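Local coordinates for protein peptide methionine sulfoxide reductase MsrA (PDB 4D7L) that probably repairs oxidised proteins by reducing the S-epimer of methionine sulfoxide back to methionine, using active-site thiol chemistry that passes through a disulfide, at residues Thr65-Ile70 with Ile116-Tyr121; Gly95-Asn100 with Arg110-Glu115; His42-Asn47 with Met209-His214; Gln168-Ala173 with Thr194-Leu199; Gly75-Phe80 with His214-His219. All blocks are in the same frame, centred on the assembly; numbering follows the deposited sequence.

Contact 1. Residues Thr65-Ile70 with Ile116-Tyr121; sequences TIYIGI and IVEVVY. With PGE (triethylene glycol), chain K.
Tyr-67 lies alongside Glu-118, its ring atom CE2 3.9 Å from Glu-118 CG. The pair belongs to two antiparallel neighbours, strands 64-69 and 114-121, in the central mixed sheet of the MsrA fold. The ring and carboxylate planes are nearly parallel, 11° apart. Ile-116 CG2 meets the same ring at its edge and sits 3.7 Å from Tyr-67 CB. Four backbone hydrogen bonds join the hydrogen-bonded pairs Ile-66/Val-119 and Ile-68/Val-117. The straightest runs from Val-117 N to Ile-68 O, with an angle of 175° at the hydrogen. On the face of Ile-66, Ile-68, Val-117 and Val-119 the contact is apolar. Ile-66 CG2 packs 3.8 Å from Val-119 CB, and helices 73-81 and 128-137 cover this face. The other face carries Thr-65, Tyr-67, Glu-118 and Val-120 and is more polar. Arg-58 forms a salt bridge to Glu-118, and Ser-90 binds its other oxygen. With CG anti to the backbone N (chi1 172°) and an extended chain, Glu-118 reaches two waters. One water links Glu-118 OE2 to Thr-65 OG1 and the other links it to Tyr-67 OH. Thr-65 OG1 also hydrogen-bonds O1 of a triethylene glycol, probably from the crystallisation liquor, at 2.8 Å.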
# COMPACT_ATOMS: atom_id res chain seq x y z
N THR A 65 -12.12 -4.18 4.36
CA THR A 65 -10.70 -3.84 4.24
C THR A 65 -10.23 -4.00 2.80
O THR A 65 -10.59 -4.98 2.13
CB THR A 65 -9.83 -4.73 5.15
OG1 THR A 65 -10.27 -4.60 6.51
CG2 THR A 65 -8.35 -4.31 5.05
N ILE A 66 -9.45 -3.03 2.33
CA ILE A 66 -8.70 -3.18 1.08
C ILE A 66 -7.24 -2.78 1.32
O ILE A 66 -6.94 -1.91 2.14
CB ILE A 66 -9.34 -2.33 -0.07
CG1 ILE A 66 -8.69 -2.63 -1.43
CG2 ILE A 66 -9.37 -0.82 0.29
CD1 ILE A 66 -9.33 -1.80 -2.59
N TYR A 67 -6.33 -3.46 0.63
CA TYR A 67 -4.90 -3.23 0.78
C TYR A 67 -4.35 -2.57 -0.47
O TYR A 67 -4.48 -3.11 -1.57
CB TYR A 67 -4.15 -4.55 1.05
CG TYR A 67 -4.59 -5.21 2.33
CD1 TYR A 67 -5.67 -6.09 2.33
CD2 TYR A 67 -3.97 -4.92 3.54
CE1 TYR A 67 -6.10 -6.70 3.50
CE2 TYR A 67 -4.40 -5.53 4.73
CZ TYR A 67 -5.47 -6.42 4.69
OH TYR A 67 -5.91 -7.01 5.84
N ILE A 68 -3.73 -1.40 -0.31
CA ILE A 68 -3.37 -0.58 -1.46
C ILE A 68 -1.89 -0.31 -1.51
O ILE A 68 -1.30 0.16 -0.52
CB ILE A 68 -4.11 0.78 -1.39
CG1 ILE A 68 -5.62 0.55 -1.39
CG2 ILE A 68 -3.69 1.70 -2.56
CD1 ILE A 68 -6.11 -0.11 -2.63
N GLY A 69 -1.29 -0.55 -2.67
CA GLY A 69 0.11 -0.19 -2.88
C GLY A 69 0.25 0.82 -4.00
O GLY A 69 -0.06 0.51 -5.16
N ILE A 70 0.69 2.03 -3.68
CA ILE A 70 0.85 3.03 -4.73
C ILE A 70 2.17 3.77 -4.59
O ILE A 70 2.31 4.89 -5.06
CB ILE A 70 -0.31 4.07 -4.72
CG1 ILE A 70 -0.41 4.74 -3.34
CG2 ILE A 70 -1.63 3.40 -5.05
CD1 ILE A 70 -1.36 5.96 -3.30
N ILE A 116 2.47 -1.23 1.51
CA ILE A 116 1.01 -1.33 1.49
C ILE A 116 0.37 -0.48 2.56
O ILE A 116 0.86 -0.42 3.69
CB ILE A 116 0.57 -2.80 1.71
CG1 ILE A 116 0.94 -3.64 0.48
CG2 ILE A 116 -0.95 -2.92 2.04
CD1 ILE A 116 0.12 -3.28 -0.79
N VAL A 117 -0.75 0.14 2.19
CA VAL A 117 -1.66 0.76 3.14
C VAL A 117 -2.85 -0.15 3.35
O VAL A 117 -3.54 -0.52 2.39
CB VAL A 117 -2.18 2.12 2.66
CG1 VAL A 117 -3.12 2.76 3.73
CG2 VAL A 117 -1.03 3.06 2.33
N GLU A 118 -3.06 -0.56 4.60
CA GLU A 118 -4.27 -1.24 5.03
C GLU A 118 -5.35 -0.17 5.18
O GLU A 118 -5.20 0.75 5.97
CB GLU A 118 -4.05 -1.95 6.35
CG GLU A 118 -5.34 -2.54 6.97
CD GLU A 118 -5.16 -3.05 8.39
OE1 GLU A 118 -4.26 -2.56 9.12
OE2 GLU A 118 -5.92 -3.96 8.78
N VAL A 119 -6.42 -0.26 4.39
CA VAL A 119 -7.50 0.71 4.43
C VAL A 119 -8.78 0.04 4.92
O VAL A 119 -9.35 -0.81 4.25
CB VAL A 119 -7.75 1.32 3.05
CG1 VAL A 119 -8.84 2.39 3.12
CG2 VAL A 119 -6.46 1.91 2.51
N VAL A 120 -9.19 0.40 6.12
CA VAL A 120 -10.43 -0.13 6.66
C VAL A 120 -11.52 0.90 6.49
O VAL A 120 -11.37 2.03 6.93
CB VAL A 120 -10.28 -0.48 8.13
CG1 VAL A 120 -11.57 -1.08 8.67
CG2 VAL A 120 -9.11 -1.47 8.32
N TYR A 121 -12.64 0.53 5.88
CA TYR A 121 -13.64 1.55 5.54
C TYR A 121 -15.06 1.11 5.84
O TYR A 121 -15.35 -0.08 5.93
CB TYR A 121 -13.51 1.94 4.06
CG TYR A 121 -13.79 0.79 3.10
CD1 TYR A 121 -12.81 -0.15 2.81
CD2 TYR A 121 -15.05 0.64 2.52
CE1 TYR A 121 -13.05 -1.20 1.94
CE2 TYR A 121 -15.31 -0.42 1.66
CZ TYR A 121 -14.31 -1.33 1.37
OH TYR A 121 -14.57 -2.38 0.53
C1 PGE K . -12.74 -6.86 7.54
O1 PGE K . -12.69 -5.45 7.70
C2 PGE K . -12.21 -7.22 6.17
O2 PGE K . -11.84 -8.59 6.11
O HOH W 1 -8.50 -5.14 8.57
O HOH W 2 -4.92 -6.57 8.23

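Contact 2. Residues Gly95-Asn100 with Arg110-Glu115; sequences GGITPN and RTNHTE
Two hydrogen bonds join Ile-97 and Thr-98 to Thr-111 and His-113. The backbone bond, Ile-97 N to Thr-111 O at 3.0 Å, is nearly straight. The other uses a side chain: His-113 NE2 donates to Thr-98 O at 2.7 Å. That oxygen lies 2° out of the imidazole plane. A carbonyl can only accept, which puts a proton on NE2. ND1 is 2.9 Å from Gly-96 N. Here the loop after strand 86-94 packs on the turn that leads into strand 114-121. Thr-111 makes an ST turn, its OG1 accepting from His-113 N. OG1 sits between the backbone N and the carbonyl carbon (chi1 72°), which turns it to that N-H. Across the segments the rest is packing. Gly-96 CA makes a CH-pi contact over the His-113 face, 3.7 Å from the ring centroid. Thr-98 and Thr-111 cross at about a right angle, with Thr-98 CB 3.6 Å from Thr-111 CB. Outside them, Thr-98 OG1 hydrogen-bonds Leu-37 O, and Asn-112 OD1 accepts from Val-31 N.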
# COMPACT_ATOMS: atom_id res chain seq x y z
N GLY A 95 2.46 -9.02 -0.27
CA GLY A 95 2.65 -9.32 -1.67
C GLY A 95 3.89 -10.12 -1.94
O GLY A 95 4.06 -10.63 -3.07
N GLY A 96 4.76 -10.19 -0.93
CA GLY A 96 6.02 -10.92 -1.00
C GLY A 96 5.94 -12.21 -0.19
O GLY A 96 4.87 -12.77 -0.02
N ILE A 97 7.07 -12.68 0.32
CA ILE A 97 7.12 -13.99 0.96
C ILE A 97 7.67 -13.94 2.41
O ILE A 97 7.25 -14.73 3.25
CB ILE A 97 7.98 -14.97 0.13
CG1 ILE A 97 8.02 -16.37 0.76
CG2 ILE A 97 9.38 -14.45 -0.05
CD1 ILE A 97 6.67 -17.11 0.76
N THR A 98 8.60 -13.03 2.70
CA THR A 98 9.24 -13.01 4.03
C THR A 98 8.22 -12.77 5.14
O THR A 98 7.49 -11.79 5.08
CB THR A 98 10.30 -11.90 4.12
OG1 THR A 98 11.31 -12.11 3.13
CG2 THR A 98 10.92 -11.89 5.52
N PRO A 99 8.15 -13.66 6.15
CA PRO A 99 7.20 -13.40 7.25
C PRO A 99 7.72 -12.33 8.23
O PRO A 99 8.90 -12.33 8.58
CB PRO A 99 7.08 -14.76 7.94
CG PRO A 99 8.38 -15.43 7.67
CD PRO A 99 8.79 -14.99 6.28
N ASN A 100 6.82 -11.45 8.67
CA ASN A 100 7.15 -10.38 9.61
C ASN A 100 8.47 -9.67 9.36
O ASN A 100 9.34 -9.66 10.23
CB ASN A 100 7.15 -10.95 11.02
CG ASN A 100 5.82 -11.55 11.38
OD1 ASN A 100 4.82 -10.84 11.47
ND2 ASN A 100 5.80 -12.88 11.59
N ARG A 110 14.77 -7.84 -0.76
CA ARG A 110 14.89 -9.31 -0.69
C ARG A 110 13.73 -10.01 0.04
O ARG A 110 13.84 -11.17 0.39
CB ARG A 110 16.22 -9.67 -0.04
CG ARG A 110 17.38 -9.15 -0.88
CD ARG A 110 18.71 -9.23 -0.14
NE ARG A 110 19.02 -10.57 0.31
CZ ARG A 110 20.03 -10.87 1.12
NH1 ARG A 110 20.82 -9.91 1.58
NH2 ARG A 110 20.23 -12.13 1.49
N THR A 111 12.61 -9.30 0.21
CA THR A 111 11.42 -9.91 0.79
C THR A 111 10.32 -10.11 -0.24
O THR A 111 9.36 -10.81 0.02
CB THR A 111 10.80 -9.04 1.92
OG1 THR A 111 10.18 -7.88 1.33
CG2 THR A 111 11.85 -8.62 2.99
N ASN A 112 10.46 -9.43 -1.38
CA ASN A 112 9.44 -9.34 -2.45
C ASN A 112 8.16 -8.61 -2.07
O ASN A 112 7.26 -8.48 -2.89
CB ASN A 112 9.10 -10.74 -2.99
CG ASN A 112 10.25 -11.34 -3.79
OD1 ASN A 112 11.18 -10.63 -4.19
ND2 ASN A 112 10.18 -12.66 -4.05
N HIS A 113 8.07 -8.09 -0.84
CA HIS A 113 6.87 -7.35 -0.47
C HIS A 113 6.77 -5.97 -1.12
O HIS A 113 7.77 -5.38 -1.54
CB HIS A 113 6.78 -7.14 1.05
CG HIS A 113 6.51 -8.38 1.82
ND1 HIS A 113 5.32 -9.08 1.72
CD2 HIS A 113 7.26 -9.05 2.74
CE1 HIS A 113 5.36 -10.12 2.53
NE2 HIS A 113 6.52 -10.13 3.16
N THR A 114 5.56 -5.44 -1.23
CA THR A 114 5.45 -4.04 -1.63
C THR A 114 4.89 -3.25 -0.45
O THR A 114 4.26 -3.82 0.46
CB THR A 114 4.59 -3.86 -2.89
OG1 THR A 114 4.84 -2.56 -3.46
CG2 THR A 114 3.09 -4.01 -2.58
N GLU A 115 5.15 -1.95 -0.46
CA GLU A 115 4.69 -1.06 0.60
C GLU A 115 3.19 -0.87 0.46
O GLU A 115 2.71 -0.39 -0.57
CB GLU A 115 5.42 0.28 0.56
CG GLU A 115 6.89 0.14 0.96
CD GLU A 115 7.60 1.47 1.19
OE1 GLU A 115 6.95 2.54 1.08
OE2 GLU A 115 8.82 1.43 1.46

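Contact 3. Residues His42-Asn47 with Met209-His214; sequences HPVLPN and MAEDEH
Leu-45 sets its CD2 methyl against the chain at 209-212, 3.3 Å from Ala-210 O and 3.8 Å from Met-209 CE. Its other methyl, CD1, lies 4.0 Å from Asp-212 CB. With CG anti to the backbone N (chi1 177°), both methyls reach the 209-212 chain. Next to Leu-45, Val-44 CG1 rests 3.7 Å from Glu-211 CG, on the aliphatic part of the glutamate. One water ties the backbones together. It accepts from Leu-45 N at 2.8 Å and donates to Met-209 O at 2.9 Å. Further out, Glu-211 bends at chi2 (85°), and its OE2 accepts from Tyr-103 N. Ala-210 O is bound by Gln-215 NE2, and Met-209 also packs on Tyr-88 and Ser-90 of strand 86-94. The contact lays the irregular N-terminal segment 42-47 over the loop that follows edge strand 208-209. No direct hydrogen bond crosses it, so the attachment rests on apolar packing and a single bridging water. The contact buries Glu-211 N without any partner in the model, probably a small energetic cost.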
# COMPACT_ATOMS: atom_id res chain seq x y z
N HIS A 42 7.36 -13.87 14.81
CA HIS A 42 6.52 -12.98 15.63
C HIS A 42 6.36 -11.59 15.00
O HIS A 42 7.25 -11.13 14.28
CB HIS A 42 7.09 -12.87 17.05
CG HIS A 42 7.38 -14.19 17.68
ND1 HIS A 42 6.47 -15.23 17.68
CD2 HIS A 42 8.46 -14.63 18.36
CE1 HIS A 42 7.00 -16.27 18.31
NE2 HIS A 42 8.21 -15.93 18.74
N PRO A 43 5.21 -10.93 15.24
CA PRO A 43 4.95 -9.62 14.65
C PRO A 43 5.97 -8.59 15.09
O PRO A 43 6.43 -8.59 16.22
CB PRO A 43 3.56 -9.24 15.19
CG PRO A 43 3.00 -10.46 15.75
CD PRO A 43 4.10 -11.39 16.09
N VAL A 44 6.32 -7.70 14.17
CA VAL A 44 7.25 -6.64 14.50
C VAL A 44 6.57 -5.61 15.40
O VAL A 44 7.18 -5.04 16.32
CB VAL A 44 7.75 -5.99 13.19
CG1 VAL A 44 8.35 -4.64 13.45
CG2 VAL A 44 8.74 -6.92 12.46
N LEU A 45 5.27 -5.43 15.19
CA LEU A 45 4.47 -4.51 16.00
C LEU A 45 3.27 -5.28 16.58
O LEU A 45 2.16 -5.20 16.05
CB LEU A 45 4.00 -3.33 15.13
CG LEU A 45 3.08 -2.26 15.74
CD1 LEU A 45 3.69 -1.72 17.00
CD2 LEU A 45 2.80 -1.11 14.73
N PRO A 46 3.48 -6.03 17.66
CA PRO A 46 2.39 -6.90 18.12
C PRO A 46 1.22 -6.13 18.73
O PRO A 46 0.09 -6.61 18.67
CB PRO A 46 3.07 -7.76 19.18
CG PRO A 46 4.22 -6.93 19.67
CD PRO A 46 4.70 -6.19 18.46
N ASN A 47 1.48 -4.94 19.26
CA ASN A 47 0.46 -4.15 19.93
C ASN A 47 0.38 -2.71 19.41
O ASN A 47 0.85 -1.80 20.05
CB ASN A 47 0.70 -4.20 21.43
CG ASN A 47 0.50 -5.61 21.99
OD1 ASN A 47 -0.45 -6.30 21.64
ND2 ASN A 47 1.44 -6.06 22.82
N MET A 209 2.32 -5.52 9.62
CA MET A 209 2.45 -4.10 9.96
C MET A 209 3.89 -3.69 10.09
O MET A 209 4.69 -4.42 10.65
CB MET A 209 1.74 -3.78 11.28
CG MET A 209 0.24 -3.92 11.27
SD MET A 209 -0.43 -3.32 12.85
CE MET A 209 -0.33 -1.55 12.66
N ALA A 210 4.20 -2.48 9.60
CA ALA A 210 5.51 -1.87 9.82
C ALA A 210 5.65 -1.41 11.28
O ALA A 210 4.65 -1.32 11.99
CB ALA A 210 5.70 -0.69 8.85
N GLU A 211 6.88 -1.09 11.68
CA GLU A 211 7.17 -0.56 13.00
C GLU A 211 6.28 0.62 13.37
O GLU A 211 5.79 1.33 12.51
CB GLU A 211 8.65 -0.10 13.07
CG GLU A 211 9.67 -1.26 13.05
CD GLU A 211 10.03 -1.76 11.63
OE1 GLU A 211 9.33 -1.44 10.65
OE2 GLU A 211 11.04 -2.48 11.52
N ASP A 212 6.08 0.83 14.67
CA ASP A 212 5.23 1.92 15.17
C ASP A 212 5.57 3.31 14.60
O ASP A 212 4.68 4.13 14.33
CB ASP A 212 5.33 1.95 16.70
CG ASP A 212 4.48 3.05 17.33
OD1 ASP A 212 3.23 2.97 17.24
OD2 ASP A 212 5.07 3.99 17.90
N GLU A 213 6.86 3.57 14.42
CA GLU A 213 7.33 4.86 13.91
C GLU A 213 6.74 5.19 12.54
O GLU A 213 6.57 6.37 12.22
CB GLU A 213 8.87 4.87 13.82
CG GLU A 213 9.56 4.90 15.18
CD GLU A 213 9.58 3.55 15.92
OE1 GLU A 213 9.25 2.49 15.32
OE2 GLU A 213 9.91 3.55 17.13
N HIS A 214 6.47 4.17 11.73
CA HIS A 214 5.91 4.40 10.38
C HIS A 214 4.41 4.71 10.38
O HIS A 214 3.89 5.30 9.43
CB HIS A 214 6.15 3.16 9.48
CG HIS A 214 7.59 2.96 9.14
ND1 HIS A 214 8.19 3.57 8.06
CD2 HIS A 214 8.57 2.26 9.76
CE1 HIS A 214 9.47 3.25 8.02
NE2 HIS A 214 9.72 2.43 9.03
O HOH W 3 3.89 -6.08 12.83

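Contact 4. Residues Gln168-Ala173 with Thr194-Leu199; sequences QQAQRA and TEILPL
Helix 168-173 and strand 195-198 run nearly antiparallel, their axes 163° apart and 7.4 Å at closest approach. Ile-196 meets two alanines on successive turns of the helix. Its CG2 methyl is 3.9 Å from Ala-173 CB and 3.6 Å from Ala-170 O. CG2 is anti to the backbone N, while CG1 stands beside that N (chi1 -57°) and sends CD1 to the last part of the segment, 4.0 Å from Ala-173 O. The two elements belong to a beta-alpha-beta crossover: strand 158-161, helix 166-186, then strand 195-198, parallel to the first and at the edge of the mixed sheet. Small alanine side chains let the helix backbone come close to the strand. Pro-198 continues the packing along the strand, with CD 4.0 Å from Ala-170 CB. Thr-161 of the neighbouring strand also touches Ala-170, and Phe-128 of helix 128-137 touches Ala-173. Val-177, one turn further along the helix, packs on Ile-196. No hydrogen bond joins the two segments directly, but Ile-196 O accepts one from Arg-174 NH2.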
# COMPACT_ATOMS: atom_id res chain seq x y z
N GLN A 168 -14.08 -12.20 -5.71
CA GLN A 168 -15.01 -11.37 -6.47
C GLN A 168 -14.56 -9.90 -6.45
O GLN A 168 -14.65 -9.20 -7.47
CB GLN A 168 -16.44 -11.47 -5.92
CG GLN A 168 -17.09 -12.83 -6.12
CD GLN A 168 -16.53 -13.93 -5.20
OE1 GLN A 168 -15.79 -13.66 -4.25
NE2 GLN A 168 -16.89 -15.18 -5.50
N GLN A 169 -14.10 -9.43 -5.29
CA GLN A 169 -13.59 -8.06 -5.20
C GLN A 169 -12.33 -7.89 -6.07
O GLN A 169 -12.14 -6.85 -6.71
CB GLN A 169 -13.30 -7.69 -3.75
CG GLN A 169 -14.54 -7.73 -2.85
CD GLN A 169 -15.42 -6.50 -2.97
OE1 GLN A 169 -16.09 -6.29 -3.98
NE2 GLN A 169 -15.43 -5.68 -1.92
N ALA A 170 -11.47 -8.90 -6.11
CA ALA A 170 -10.29 -8.82 -6.98
C ALA A 170 -10.73 -8.69 -8.45
O ALA A 170 -10.22 -7.87 -9.21
CB ALA A 170 -9.40 -10.03 -6.80
N GLN A 171 -11.72 -9.48 -8.83
CA GLN A 171 -12.22 -9.39 -10.20
C GLN A 171 -12.80 -8.00 -10.47
O GLN A 171 -12.63 -7.41 -11.53
CB GLN A 171 -13.28 -10.48 -10.45
CG GLN A 171 -13.69 -10.57 -11.92
CD GLN A 171 -12.48 -10.59 -12.87
OE1 GLN A 171 -11.45 -11.23 -12.59
NE2 GLN A 171 -12.62 -9.91 -13.99
N ARG A 172 -13.48 -7.47 -9.47
CA ARG A 172 -14.05 -6.15 -9.58
C ARG A 172 -12.95 -5.07 -9.75
O ARG A 172 -13.07 -4.15 -10.56
CB ARG A 172 -14.93 -5.93 -8.36
CG ARG A 172 -15.67 -4.69 -8.32
CD ARG A 172 -16.83 -4.84 -7.34
NE ARG A 172 -17.74 -3.74 -7.53
CZ ARG A 172 -18.93 -3.83 -8.11
NH1 ARG A 172 -19.41 -5.01 -8.51
NH2 ARG A 172 -19.65 -2.73 -8.25
N ALA A 173 -11.86 -5.19 -8.99
CA ALA A 173 -10.76 -4.24 -9.13
C ALA A 173 -10.13 -4.34 -10.52
O ALA A 173 -9.81 -3.33 -11.16
CB ALA A 173 -9.72 -4.49 -8.03
N THR A 194 -0.16 -2.76 -12.28
CA THR A 194 -0.79 -3.08 -10.98
C THR A 194 -1.04 -4.59 -10.79
O THR A 194 -1.59 -5.24 -11.64
CB THR A 194 -2.17 -2.36 -10.85
OG1 THR A 194 -2.00 -0.97 -11.14
CG2 THR A 194 -2.78 -2.53 -9.43
N GLU A 195 -0.59 -5.11 -9.66
CA GLU A 195 -0.77 -6.50 -9.26
C GLU A 195 -2.07 -6.63 -8.45
O GLU A 195 -2.22 -5.94 -7.44
CB GLU A 195 0.47 -6.88 -8.46
CG GLU A 195 0.62 -8.21 -7.86
CD GLU A 195 1.99 -8.27 -7.20
OE1 GLU A 195 3.00 -8.05 -7.92
OE2 GLU A 195 2.05 -8.41 -5.97
N ILE A 196 -3.03 -7.46 -8.88
CA ILE A 196 -4.31 -7.53 -8.20
C ILE A 196 -4.67 -8.98 -7.86
O ILE A 196 -4.74 -9.83 -8.75
CB ILE A 196 -5.46 -6.94 -9.06
CG1 ILE A 196 -5.18 -5.49 -9.46
CG2 ILE A 196 -6.79 -7.02 -8.31
CD1 ILE A 196 -6.19 -4.96 -10.51
N LEU A 197 -4.87 -9.27 -6.58
CA LEU A 197 -5.24 -10.63 -6.13
C LEU A 197 -5.66 -10.61 -4.67
O LEU A 197 -5.37 -9.65 -3.95
CB LEU A 197 -4.07 -11.61 -6.34
CG LEU A 197 -2.77 -11.39 -5.57
CD1 LEU A 197 -1.93 -12.66 -5.53
CD2 LEU A 197 -1.94 -10.25 -6.19
N PRO A 198 -6.35 -11.65 -4.21
CA PRO A 198 -6.67 -11.70 -2.78
C PRO A 198 -5.39 -11.70 -1.94
O PRO A 198 -4.41 -12.31 -2.37
CB PRO A 198 -7.42 -13.03 -2.63
CG PRO A 198 -8.02 -13.28 -4.03
CD PRO A 198 -7.02 -12.72 -4.98
N LEU A 199 -5.38 -11.00 -0.81
CA LEU A 199 -4.24 -11.03 0.11
C LEU A 199 -3.85 -12.47 0.44
O LEU A 199 -2.68 -12.82 0.46
CB LEU A 199 -4.56 -10.28 1.40
CG LEU A 199 -3.47 -10.28 2.48
CD1 LEU A 199 -2.28 -9.48 1.96
CD2 LEU A 199 -4.01 -9.68 3.77

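Contact 5. Residues Gly75-Phe80 with His214-His219; sequences GAEKLF and HQQYLH
Glu-77 grips Gln-216 with both carboxylate oxygens. Gln-216 N donates to Glu-77 OE1 at 2.8 Å, somewhat bent at 150°. Gln-216 NE2 donates to Glu-77 OE2, also at 2.8 Å and straighter at 168°. Each oxygen uses its syn lone pair. OE2 lies almost in the plane of the Gln-216 side-chain amide, although the carboxylate plane is turned 65° from it. Gln-216 bends at chi2, which swings its amide back to the carboxylate. A water donates to both Glu-77 OE1 and His-214 O. Outside the pair, Thr-89 hydrogen-bonds Glu-77 OE2, and Gln-216 OE1 accepts from Ala-52 N. Gln-216 is the N-cap residue of helix 217-220 and lies in a type II turn from His-214 to Tyr-217. Packing follows at Leu-218. Its CD1 is 3.8 Å from Gly-75 N and 4.1 Å from Lys-78 CD. The Leu-218 and Lys-78 side chains cross at about a right angle. The contact joins helix 73-81 to the start of helix 217-220. Gly-75 lies close in sequence to Cys-72, the predicted active-site cysteine, which forms a disulfide with Cys-226 in this structure. Several donors converge on the buried Glu-77 carboxylate, which would be expected to stabilise its charged form.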
# COMPACT_ATOMS: atom_id res chain seq x y z
N GLY A 75 2.92 8.83 2.32
CA GLY A 75 2.02 9.73 1.62
C GLY A 75 0.72 9.03 1.32
O GLY A 75 -0.36 9.62 1.39
N ALA A 76 0.82 7.76 0.95
CA ALA A 76 -0.37 6.99 0.65
C ALA A 76 -1.25 6.83 1.88
O ALA A 76 -2.47 6.90 1.76
CB ALA A 76 0.03 5.61 0.10
N GLU A 77 -0.66 6.62 3.05
CA GLU A 77 -1.51 6.42 4.24
C GLU A 77 -2.30 7.69 4.55
O GLU A 77 -3.48 7.62 4.92
CB GLU A 77 -0.70 6.02 5.49
CG GLU A 77 -1.63 5.32 6.53
CD GLU A 77 -1.12 5.31 7.97
OE1 GLU A 77 0.06 5.67 8.23
OE2 GLU A 77 -1.90 4.91 8.87
N LYS A 78 -1.64 8.83 4.43
CA LYS A 78 -2.28 10.13 4.70
C LYS A 78 -3.45 10.35 3.75
O LYS A 78 -4.53 10.80 4.16
CB LYS A 78 -1.25 11.27 4.61
CG LYS A 78 -1.78 12.70 4.90
CD LYS A 78 -0.58 13.67 4.94
CE LYS A 78 -0.94 15.16 4.97
NZ LYS A 78 -2.19 15.51 5.69
N LEU A 79 -3.24 10.04 2.48
CA LEU A 79 -4.29 10.16 1.46
C LEU A 79 -5.54 9.41 1.88
O LEU A 79 -6.67 9.91 1.78
CB LEU A 79 -3.78 9.59 0.12
CG LEU A 79 -4.83 9.58 -1.00
CD1 LEU A 79 -5.01 11.01 -1.53
CD2 LEU A 79 -4.43 8.61 -2.09
N PHE A 80 -5.34 8.19 2.37
CA PHE A 80 -6.51 7.40 2.72
C PHE A 80 -7.11 7.71 4.09
O PHE A 80 -8.34 7.72 4.21
CB PHE A 80 -6.18 5.90 2.59
CG PHE A 80 -6.13 5.45 1.16
CD1 PHE A 80 -7.31 5.35 0.44
CD2 PHE A 80 -4.92 5.21 0.52
CE1 PHE A 80 -7.30 4.99 -0.91
CE2 PHE A 80 -4.89 4.82 -0.83
CZ PHE A 80 -6.08 4.72 -1.55
N HIS A 214 6.47 4.17 11.73
CA HIS A 214 5.91 4.40 10.38
C HIS A 214 4.41 4.71 10.38
O HIS A 214 3.89 5.30 9.43
CB HIS A 214 6.15 3.16 9.48
CG HIS A 214 7.59 2.96 9.14
ND1 HIS A 214 8.19 3.57 8.06
CD2 HIS A 214 8.57 2.26 9.76
CE1 HIS A 214 9.47 3.25 8.02
NE2 HIS A 214 9.72 2.43 9.03
N GLN A 215 3.71 4.29 11.43
CA GLN A 215 2.26 4.45 11.48
C GLN A 215 1.92 5.92 11.63
O GLN A 215 2.34 6.54 12.58
CB GLN A 215 1.67 3.64 12.64
CG GLN A 215 2.12 2.16 12.62
CD GLN A 215 1.68 1.43 11.34
OE1 GLN A 215 0.63 1.75 10.77
NE2 GLN A 215 2.46 0.43 10.90
N GLN A 216 1.20 6.46 10.66
CA GLN A 216 0.88 7.89 10.61
C GLN A 216 2.13 8.76 10.73
O GLN A 216 2.13 9.80 11.38
CB GLN A 216 -0.12 8.27 11.71
CG GLN A 216 -1.46 7.53 11.59
CD GLN A 216 -1.47 6.23 12.37
OE1 GLN A 216 -1.29 6.22 13.58
NE2 GLN A 216 -1.68 5.11 11.67
N TYR A 217 3.21 8.31 10.08
CA TYR A 217 4.48 9.01 10.14
C TYR A 217 4.38 10.52 9.87
O TYR A 217 4.96 11.34 10.58
CB TYR A 217 5.46 8.39 9.13
CG TYR A 217 6.79 9.08 9.08
CD1 TYR A 217 7.73 8.90 10.08
CD2 TYR A 217 7.12 9.93 8.00
CE1 TYR A 217 8.97 9.54 10.02
CE2 TYR A 217 8.35 10.58 7.95
CZ TYR A 217 9.27 10.38 8.96
OH TYR A 217 10.49 11.02 8.91
N LEU A 218 3.65 10.87 8.82
CA LEU A 218 3.60 12.27 8.40
C LEU A 218 2.82 13.12 9.39
O LEU A 218 3.07 14.33 9.50
CB LEU A 218 2.98 12.38 7.02
CG LEU A 218 3.82 11.72 5.92
CD1 LEU A 218 3.11 11.89 4.58
CD2 LEU A 218 5.25 12.31 5.89
N HIS A 219 1.90 12.51 10.12
CA HIS A 219 1.21 13.25 11.19
C HIS A 219 2.12 13.45 12.41
O HIS A 219 2.19 14.54 12.99
CB HIS A 219 -0.08 12.55 11.61
CG HIS A 219 -0.83 13.29 12.68
ND1 HIS A 219 -1.65 14.36 12.40
CD2 HIS A 219 -0.81 13.16 14.02
CE1 HIS A 219 -2.14 14.84 13.53
NE2 HIS A 219 -1.65 14.13 14.53
O HOH W 4 2.54 6.32 7.25

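How the contacts relate
Contact 1 lies near the chain centre, in the mixed sheet of the MsrA fold. Contact 2 lies 16 Å away between centres, where strand 114-121 begins, inside the loop that contact 1 closes. Contact 4 follows both along the chain and packs the crossover helix on an edge strand. It touches contact 1 through Tyr-67 and Leu-199. Helix 73-81 of contact 5 packs on the strands of contact 1, Ala-76 on Val-117 and Phe-80 on Ile-68. Contacts 3 and 5 share His-214, and their segments alternate along the chain; the loop closed by contact 3 encloses contacts 1, 2 and 4. Contacts 4 and 5 lie on opposite sides of the chain centre, and the sheet links the crossover side to the side near Cys-72.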